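Local coordinates for protein 2,3,4,5-tetrahydropyridine-2,6-dicarboxylate N-succinyltransferase (Campylobacter jejuni, PDB 2RIJ) that probably catalyses the succinyl-CoA-dependent opening of cyclic tetrahydrodipicolinate to N-succinyl-L-2-amino-6-oxopimelate, the first step of the succinylase route to lysine, at residues I43-Q55 and V138-K152. Residues are numbered along the deposited sequence; the frame is centred on the assembly and turned at random. Where two conformers were deposited one is given.
Sequences ILQASFALINYEQ and VESIYLKLYLLSTKK
The ring of Y146 lies against F48: CB of F48 sits nearly over one face, and the F48 ring turns its edge to that same face in a T-shaped pair, planes at 70°. At the rim of Y146, near its plane, is the carbonyl oxygen of A46. Y142, one helical turn earlier, takes the backbone: N of A46 stands 3.7 Å above the Y142 ring plane, over the centre, while V138 O meets the ring edge. F48 presents its own edge to E139 O, and L143 CD1 lies over one of its faces.

The hydroxyl of Y146 is bound as well, F48 N donating to Y146 OH at 3.1 Å (157°). The same OH also bonds to H211 and to K191 of a second subunit, and F48 O accepts from K191 too.

Further along, I51 lies across Y146 at about a right angle. Its CG1, anti to the carbonyl carbon (chi1 -55°), is directed toward the helix, and CD1 then reaches Y146 CB at 3.6 Å and L143 CD1 at 3.8 Å; CG2 meets L147 CD2 at 3.6 Å. Beyond the helix, which closes in a Schellman motif at K151, Q55 OE1 accepts hydrogen bonds from K152 NZ (2.9 Å) and Y53 N (2.8 Å), both in the carbonyl plane on lone pairs. A water joins K152 NZ to I51 O.

Helix 138-149 thus packs obliquely on strand 43-48, in the antiparallel sheet of the N-terminal region, 7.9 Å between axes. Chemically the interface is aromatic and aliphatic with a few fixed polar points: two donors should hold the Q55 amide against rotation, whereas buried A46 O has no hydrogen-bond partner in the model, and Y146 OH ties the packing to the neighbouring subunit.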
ATOM      1  N   ILE A  43      37.542  35.675  30.991  1.00 30.08           N
ATOM      2  CA  ILE A  43      37.918  34.295  31.310  1.00 28.10           C
ATOM      3  C   ILE A  43      37.427  33.427  30.137  1.00 27.08           C
ATOM      4  O   ILE A  43      36.216  33.324  29.879  1.00 28.74           O
ATOM      5  CB  ILE A  43      37.302  33.804  32.644  1.00 27.04           C
ATOM      6  CG1 ILE A  43      37.613  34.785  33.808  1.00 29.04           C
ATOM      7  CG2 ILE A  43      37.731  32.370  32.945  1.00 23.52           C
ATOM      8  CD1 ILE A  43      39.029  35.240  33.910  1.00 25.34           C
ATOM      9  N   LEU A  44      38.385  32.863  29.403  1.00 24.16           N
ATOM     10  CA  LEU A  44      38.130  32.003  28.276  1.00 24.26           C
ATOM     11  C   LEU A  44      37.979  30.519  28.595  1.00 24.17           C
ATOM     12  O   LEU A  44      37.388  29.802  27.788  1.00 23.74           O
ATOM     13  CB  LEU A  44      39.222  32.157  27.225  1.00 23.70           C
ATOM     14  CG  LEU A  44      39.598  33.592  26.868  1.00 27.92           C
ATOM     15  CD1 LEU A  44      40.602  33.497  25.758  1.00 23.96           C
ATOM     16  CD2 LEU A  44      38.374  34.369  26.451  1.00 24.10           C
ATOM     17  N   GLN A  45      38.514  30.075  29.729  1.00 23.78           N
ATOM     18  CA  GLN A  45      38.439  28.694  30.159  1.00 22.37           C
ATOM     19  C   GLN A  45      38.880  28.588  31.616  1.00 24.15           C
ATOM     20  O   GLN A  45      39.710  29.376  32.092  1.00 25.52           O
ATOM     21  CB  GLN A  45      39.355  27.796  29.302  1.00 22.06           C
ATOM     22  CG  GLN A  45      39.164  26.322  29.578  1.00 18.55           C
ATOM     23  CD  GLN A  45      39.926  25.407  28.641  1.00 19.94           C
ATOM     24  OE1 GLN A  45      39.363  24.421  28.121  1.00 22.61           O
ATOM     25  NE2 GLN A  45      41.215  25.702  28.430  1.00 21.37           N
ATOM     26  N   ALA A  46      38.369  27.574  32.296  1.00 22.68           N
ATOM     27  CA  ALA A  46      38.765  27.225  33.642  1.00 22.51           C
ATOM     28  C   ALA A  46      39.060  25.722  33.694  1.00 21.85           C
ATOM     29  O   ALA A  46      38.335  24.915  33.076  1.00 24.58           O
ATOM     30  CB  ALA A  46      37.648  27.591  34.600  1.00 21.25           C
ATOM     31  N   SER A  47      40.156  25.341  34.340  1.00 21.11           N
ATOM     32  CA  SER A  47      40.544  23.937  34.469  1.00 21.87           C
ATOM     33  C   SER A  47      40.688  23.580  35.958  1.00 21.39           C
ATOM     34  O   SER A  47      41.328  24.315  36.719  1.00 22.56           O
ATOM     35  CB  SER A  47      41.844  23.657  33.701  1.00 21.20           C
ATOM     36  OG  SER A  47      41.736  24.054  32.326  1.00 25.21           O
ATOM     37  N   PHE A  48      40.099  22.453  36.359  1.00 19.42           N
ATOM     38  CA  PHE A  48      40.184  21.945  37.699  1.00 21.88           C
ATOM     39  C   PHE A  48      40.863  20.595  37.678  1.00 25.40           C
ATOM     40  O   PHE A  48      40.608  19.802  36.789  1.00 23.25           O
ATOM     41  CB  PHE A  48      38.771  21.737  38.285  1.00 18.67           C
ATOM     42  CG  PHE A  48      37.949  22.986  38.435  1.00 20.66           C
ATOM     43  CD1 PHE A  48      37.229  23.493  37.376  1.00 23.52           C
ATOM     44  CD2 PHE A  48      37.802  23.576  39.675  1.00 20.32           C
ATOM     45  CE1 PHE A  48      36.417  24.586  37.484  1.00 21.25           C
ATOM     46  CE2 PHE A  48      37.000  24.695  39.820  1.00 21.49           C
ATOM     47  CZ  PHE A  48      36.277  25.192  38.705  1.00 19.93           C
ATOM     48  N   ALA A  49      41.645  20.294  38.713  1.00 24.12           N
ATOM     49  CA  ALA A  49      42.193  18.957  38.867  1.00 25.79           C
ATOM     50  C   ALA A  49      41.491  18.171  39.958  1.00 24.94           C
ATOM     51  O   ALA A  49      41.764  16.980  40.113  1.00 29.26           O
ATOM     52  CB  ALA A  49      43.707  19.026  39.160  1.00 23.09           C
ATOM     53  N   LEU A  50      40.595  18.837  40.697  1.00 24.32           N
ATOM     54  CA  LEU A  50      39.852  18.225  41.813  0.50 25.51           C
ATOM     55  C   LEU A  50      38.512  18.927  41.935  1.00 24.75           C
ATOM     56  O   LEU A  50      38.456  20.154  41.977  1.00 24.87           O
ATOM     57  CB  LEU A  50      40.588  18.382  43.151  0.50 24.56           C
ATOM     58  CG  LEU A  50      41.845  17.573  43.460  0.50 26.61           C
ATOM     59  CD1 LEU A  50      42.523  18.126  44.741  0.50 23.66           C
ATOM     60  CD2 LEU A  50      41.540  16.068  43.570  0.50 24.18           C
ATOM     61  N   ILE A  51      37.443  18.145  41.959  1.00 24.91           N
ATOM     62  CA  ILE A  51      36.094  18.631  42.141  1.00 24.21           C
ATOM     63  C   ILE A  51      35.556  18.029  43.415  1.00 23.62           C
ATOM     64  O   ILE A  51      35.616  16.809  43.644  1.00 26.58           O
ATOM     65  CB  ILE A  51      35.160  18.166  40.969  1.00 26.82           C
ATOM     66  CG1 ILE A  51      35.722  18.586  39.632  1.00 23.51           C
ATOM     67  CG2 ILE A  51      33.717  18.655  41.155  1.00 21.46           C
ATOM     68  CD1 ILE A  51      35.728  20.121  39.464  1.00 21.13           C
ATOM     69  N   ASN A  52      35.003  18.894  44.237  1.00 23.19           N
ATOM     70  CA  ASN A  52      34.396  18.484  45.490  1.00 24.22           C
ATOM     71  C   ASN A  52      32.892  18.681  45.323  1.00 25.39           C
ATOM     72  O   ASN A  52      32.442  19.763  44.896  1.00 23.57           O
ATOM     73  CB  ASN A  52      34.936  19.327  46.643  1.00 26.83           C
ATOM     74  CG  ASN A  52      36.410  19.105  46.898  1.00 25.27           C
ATOM     75  OD1 ASN A  52      36.788  18.165  47.577  1.00 27.37           O
ATOM     76  ND2 ASN A  52      37.244  19.988  46.375  1.00 21.88           N
ATOM     77  N   TYR A  53      32.120  17.628  45.574  1.00 24.03           N
ATOM     78  CA  TYR A  53      30.645  17.727  45.541  1.00 22.72           C
ATOM     79  C   TYR A  53      30.106  17.153  46.833  1.00 25.01           C
ATOM     80  O   TYR A  53      30.302  15.993  47.102  1.00 22.19           O
ATOM     81  CB  TYR A  53      30.037  16.985  44.352  1.00 24.17           C
ATOM     82  CG  TYR A  53      28.541  17.105  44.331  1.00 24.57           C
ATOM     83  CD1 TYR A  53      27.934  18.327  44.033  1.00 25.71           C
ATOM     84  CD2 TYR A  53      27.737  16.039  44.656  1.00 27.67           C
ATOM     85  CE1 TYR A  53      26.572  18.455  44.044  1.00 26.02           C
ATOM     86  CE2 TYR A  53      26.350  16.180  44.694  1.00 28.25           C
ATOM     87  CZ  TYR A  53      25.800  17.387  44.388  1.00 29.49           C
ATOM     88  OH  TYR A  53      24.456  17.551  44.418  1.00 33.07           O
ATOM     89  N   GLU A  54      29.450  17.978  47.631  1.00 22.71           N
ATOM     90  CA  GLU A  54      28.827  17.546  48.887  1.00 25.67           C
ATOM     91  C   GLU A  54      29.800  16.736  49.769  1.00 25.05           C
ATOM     92  O   GLU A  54      29.472  15.682  50.317  1.00 23.23           O
ATOM     93  CB  GLU A  54      27.484  16.825  48.622  1.00 25.68           C
ATOM     94  CG  GLU A  54      26.415  17.726  47.957  1.00 29.02           C
ATOM     95  CD  GLU A  54      25.744  18.693  48.934  1.00 36.55           C
ATOM     96  OE1 GLU A  54      26.203  18.788  50.089  1.00 36.38           O
ATOM     97  OE2 GLU A  54      24.753  19.354  48.547  1.00 39.17           O
ATOM     98  N   GLN A  55      31.006  17.286  49.948  1.00 23.59           N
ATOM     99  CA  GLN A  55      32.084  16.599  50.631  1.00 23.74           C
ATOM    100  C   GLN A  55      33.167  17.598  50.997  1.00 25.26           C
ATOM    101  O   GLN A  55      33.213  18.688  50.415  1.00 22.19           O
ATOM    102  CB  GLN A  55      32.704  15.532  49.713  1.00 24.09           C
ATOM    103  CG  GLN A  55      33.417  16.102  48.519  1.00 23.88           C
ATOM    104  CD  GLN A  55      33.756  15.087  47.504  1.00 27.18           C
ATOM    105  OE1 GLN A  55      33.622  15.314  46.282  1.00 24.92           O
ATOM    106  NE2 GLN A  55      34.200  13.928  47.983  1.00 26.23           N
ATOM    107  N   VAL A 138      31.679  32.524  34.088  1.00 23.51           N
ATOM    108  CA  VAL A 138      32.406  31.513  33.337  1.00 23.21           C
ATOM    109  C   VAL A 138      32.921  30.427  34.289  1.00 22.54           C
ATOM    110  O   VAL A 138      32.797  29.235  34.019  1.00 22.45           O
ATOM    111  CB  VAL A 138      33.559  32.107  32.532  1.00 23.06           C
ATOM    112  CG1 VAL A 138      34.326  30.986  31.819  1.00 23.99           C
ATOM    113  CG2 VAL A 138      33.023  33.155  31.510  1.00 27.27           C
ATOM    114  N   GLU A 139      33.479  30.845  35.407  1.00 22.36           N
ATOM    115  CA  GLU A 139      34.030  29.919  36.381  1.00 23.75           C
ATOM    116  C   GLU A 139      32.979  28.914  36.895  1.00 23.08           C
ATOM    117  O   GLU A 139      33.268  27.721  37.044  1.00 23.35           O
ATOM    118  CB  GLU A 139      34.646  30.703  37.565  1.00 25.75           C
ATOM    119  CG  GLU A 139      35.879  31.566  37.212  1.00 28.40           C
ATOM    120  CD  GLU A 139      35.574  33.030  36.837  1.00 30.40           C
ATOM    121  OE1 GLU A 139      34.489  33.357  36.270  1.00 29.18           O
ATOM    122  OE2 GLU A 139      36.473  33.868  37.077  1.00 29.89           O
ATOM    123  N   SER A 140      31.785  29.402  37.250  1.00 22.72           N
ATOM    124  CA  SER A 140      30.749  28.516  37.753  1.00 23.08           C
ATOM    125  C   SER A 140      30.167  27.633  36.640  1.00 21.77           C
ATOM    126  O   SER A 140      29.833  26.494  36.895  1.00 21.21           O
ATOM    127  CB  SER A 140      29.652  29.250  38.511  1.00 23.53           C
ATOM    128  OG  SER A 140      28.894  30.048  37.655  1.00 26.93           O
ATOM    129  N   ILE A 141      30.092  28.132  35.406  1.00 23.92           N
ATOM    130  CA  ILE A 141      29.705  27.280  34.278  1.00 24.33           C
ATOM    131  C   ILE A 141      30.676  26.098  34.184  1.00 22.39           C
ATOM    132  O   ILE A 141      30.263  24.942  34.035  1.00 21.52           O
ATOM    133  CB  ILE A 141      29.729  28.018  32.892  1.00 28.07           C
ATOM    134  CG1 ILE A 141      28.691  29.124  32.855  1.00 27.53           C
ATOM    135  CG2 ILE A 141      29.457  27.002  31.752  1.00 29.34           C
ATOM    136  CD1 ILE A 141      28.887  30.136  31.732  1.00 28.26           C
ATOM    137  N   TYR A 142      31.962  26.384  34.275  1.00 21.10           N
ATOM    138  CA  TYR A 142      32.974  25.314  34.171  1.00 21.99           C
ATOM    139  C   TYR A 142      32.893  24.318  35.341  1.00 19.45           C
ATOM    140  O   TYR A 142      32.988  23.087  35.127  1.00 22.47           O
ATOM    141  CB  TYR A 142      34.369  25.900  34.002  1.00 22.39           C
ATOM    142  CG  TYR A 142      34.766  26.100  32.562  1.00 17.62           C
ATOM    143  CD1 TYR A 142      34.407  27.233  31.881  1.00 20.39           C
ATOM    144  CD2 TYR A 142      35.424  25.089  31.859  1.00 25.05           C
ATOM    145  CE1 TYR A 142      34.740  27.398  30.555  1.00 19.06           C
ATOM    146  CE2 TYR A 142      35.766  25.252  30.532  1.00 23.18           C
ATOM    147  CZ  TYR A 142      35.433  26.413  29.898  1.00 23.20           C
ATOM    148  OH  TYR A 142      35.755  26.605  28.573  1.00 22.75           O
ATOM    149  N   LEU A 143      32.627  24.813  36.557  1.00 21.73           N
ATOM    150  CA  LEU A 143      32.427  23.901  37.688  1.00 19.89           C
ATOM    151  C   LEU A 143      31.212  22.950  37.435  1.00 19.90           C
ATOM    152  O   LEU A 143      31.279  21.739  37.727  1.00 20.46           O
ATOM    153  CB  LEU A 143      32.256  24.660  38.986  1.00 22.46           C
ATOM    154  CG  LEU A 143      32.067  23.831  40.250  1.00 21.37           C
ATOM    155  CD1 LEU A 143      33.133  22.769  40.442  1.00 19.86           C
ATOM    156  CD2 LEU A 143      32.012  24.786  41.429  1.00 20.46           C
ATOM    157  N   LYS A 144      30.102  23.510  36.958  1.00 22.97           N
ATOM    158  CA  LYS A 144      28.920  22.745  36.587  1.00 21.46           C
ATOM    159  C   LYS A 144      29.237  21.690  35.495  1.00 20.59           C
ATOM    160  O   LYS A 144      28.883  20.532  35.629  1.00 21.29           O
ATOM    161  CB  LYS A 144      27.809  23.696  36.144  1.00 20.91           C
ATOM    162  CG  LYS A 144      27.196  24.516  37.329  1.00 21.44           C
ATOM    163  CD  LYS A 144      26.336  25.687  36.882  1.00 25.99           C
ATOM    164  CE  LYS A 144      25.602  26.350  38.051  1.00 25.47           C
ATOM    165  NZ  LYS A 144      24.492  25.538  38.560  1.00 25.60           N
ATOM    166  N   LEU A 145      29.966  22.078  34.458  1.00 20.38           N
ATOM    167  CA  LEU A 145      30.310  21.120  33.397  1.00 20.88           C
ATOM    168  C   LEU A 145      31.143  19.981  33.953  1.00 22.64           C
ATOM    169  O   LEU A 145      30.925  18.840  33.588  1.00 20.27           O
ATOM    170  CB  LEU A 145      31.005  21.821  32.245  1.00 22.57           C
ATOM    171  CG  LEU A 145      30.130  22.796  31.420  1.00 25.09           C
ATOM    172  CD1 LEU A 145      30.968  23.545  30.370  1.00 25.50           C
ATOM    173  CD2 LEU A 145      28.871  22.119  30.778  1.00 20.99           C
ATOM    174  N   TYR A 146      32.112  20.306  34.810  1.00 21.54           N
ATOM    175  CA  TYR A 146      32.893  19.318  35.516  1.00 20.75           C
ATOM    176  C   TYR A 146      32.073  18.426  36.388  1.00 18.85           C
ATOM    177  O   TYR A 146      32.316  17.229  36.448  1.00 21.24           O
ATOM    178  CB  TYR A 146      34.020  19.974  36.338  1.00 21.10           C
ATOM    179  CG  TYR A 146      35.383  20.146  35.668  1.00 22.02           C
ATOM    180  CD1 TYR A 146      35.699  21.267  34.909  1.00 20.45           C
ATOM    181  CD2 TYR A 146      36.367  19.158  35.785  1.00 22.02           C
ATOM    182  CE1 TYR A 146      36.972  21.447  34.326  1.00 24.13           C
ATOM    183  CE2 TYR A 146      37.620  19.324  35.221  1.00 17.53           C
ATOM    184  CZ  TYR A 146      37.935  20.473  34.496  1.00 21.00           C
ATOM    185  OH  TYR A 146      39.213  20.584  33.991  1.00 21.44           O
ATOM    186  N   LEU A 147      31.079  18.972  37.085  1.00 21.00           N
ATOM    187  CA  LEU A 147      30.213  18.130  37.936  1.00 21.71           C
ATOM    188  C   LEU A 147      29.517  17.033  37.113  1.00 21.60           C
ATOM    189  O   LEU A 147      29.471  15.869  37.524  1.00 22.16           O
ATOM    190  CB  LEU A 147      29.184  18.971  38.694  1.00 23.87           C
ATOM    191  CG  LEU A 147      29.703  19.775  39.866  1.00 25.27           C
ATOM    192  CD1 LEU A 147      28.605  20.798  40.363  1.00 20.43           C
ATOM    193  CD2 LEU A 147      30.171  18.834  41.001  1.00 20.27           C
ATOM    194  N   LEU A 148      29.090  17.403  35.902  1.00 19.86           N
ATOM    195  CA  LEU A 148      28.479  16.464  34.931  1.00 20.58           C
ATOM    196  C   LEU A 148      29.509  15.480  34.382  1.00 21.52           C
ATOM    197  O   LEU A 148      29.312  14.284  34.496  1.00 20.83           O
ATOM    198  CB  LEU A 148      27.764  17.220  33.814  1.00 20.98           C
ATOM    199  CG  LEU A 148      26.464  17.950  34.198  1.00 20.92           C
ATOM    200  CD1 LEU A 148      26.165  19.064  33.192  1.00 23.13           C
ATOM    201  CD2 LEU A 148      25.325  16.934  34.359  1.00 18.87           C
ATOM    202  N   SER A 149      30.608  15.971  33.815  1.00 22.65           N
ATOM    203  CA  SER A 149      31.573  15.080  33.133  1.00 21.51           C
ATOM    204  C   SER A 149      32.370  14.129  34.050  1.00 24.21           C
ATOM    205  O   SER A 149      32.747  13.048  33.611  1.00 21.69           O
ATOM    206  CB  SER A 149      32.472  15.875  32.208  1.00 22.81           C
ATOM    207  OG  SER A 149      31.684  16.433  31.171  1.00 20.28           O
ATOM    208  N   THR A 150      32.552  14.528  35.319  1.00 22.80           N
ATOM    209  CA  THR A 150      33.158  13.685  36.347  1.00 21.91           C
ATOM    210  C   THR A 150      32.121  12.753  36.982  1.00 22.92           C
ATOM    211  O   THR A 150      32.470  11.930  37.795  1.00 21.89           O
ATOM    212  CB  THR A 150      33.793  14.541  37.492  1.00 23.82           C
ATOM    213  OG1 THR A 150      32.751  15.251  38.203  1.00 24.85           O
ATOM    214  CG2 THR A 150      34.878  15.536  36.954  1.00 22.83           C
ATOM    215  N   LYS A 151      30.843  12.916  36.628  1.00 22.79           N
ATOM    216  CA  LYS A 151      29.732  12.140  37.111  1.00 23.54           C
ATOM    217  C   LYS A 151      29.515  12.300  38.623  1.00 24.86           C
ATOM    218  O   LYS A 151      28.976  11.407  39.251  1.00 24.93           O
ATOM    219  CB  LYS A 151      29.854  10.667  36.691  1.00 23.57           C
ATOM    220  CG  LYS A 151      29.961  10.482  35.189  1.00 26.12           C
ATOM    221  CD  LYS A 151      29.859   9.004  34.726  1.00 25.03           C
ATOM    222  CE  LYS A 151      31.099   8.212  34.994  1.00 28.07           C
ATOM    223  NZ  LYS A 151      32.228   8.555  34.175  1.00 19.76           N
ATOM    224  N   LYS A 152      29.880  13.456  39.185  1.00 24.61           N
ATOM    225  CA  LYS A 152      29.555  13.746  40.612  1.00 25.43           C
ATOM    226  C   LYS A 152      28.056  13.968  40.781  1.00 24.99           C
ATOM    227  O   LYS A 152      27.513  13.756  41.859  1.00 28.81           O
ATOM    228  CB  LYS A 152      30.310  14.986  41.118  1.00 26.93           C
ATOM    229  CG  LYS A 152      31.822  14.851  41.193  1.00 28.84           C
ATOM    230  CD  LYS A 152      32.253  14.362  42.531  1.00 36.84           C
ATOM    231  CE  LYS A 152      33.749  14.252  42.645  1.00 36.04           C
ATOM    232  NZ  LYS A 152      34.027  13.629  43.972  1.00 38.18           N
TER
HETATM  233  O   HOH W   1      34.750  28.426  27.328  1.00 27.38           O
HETATM  234  O   HOH W   2      36.849  14.151  44.192  1.00 49.58           O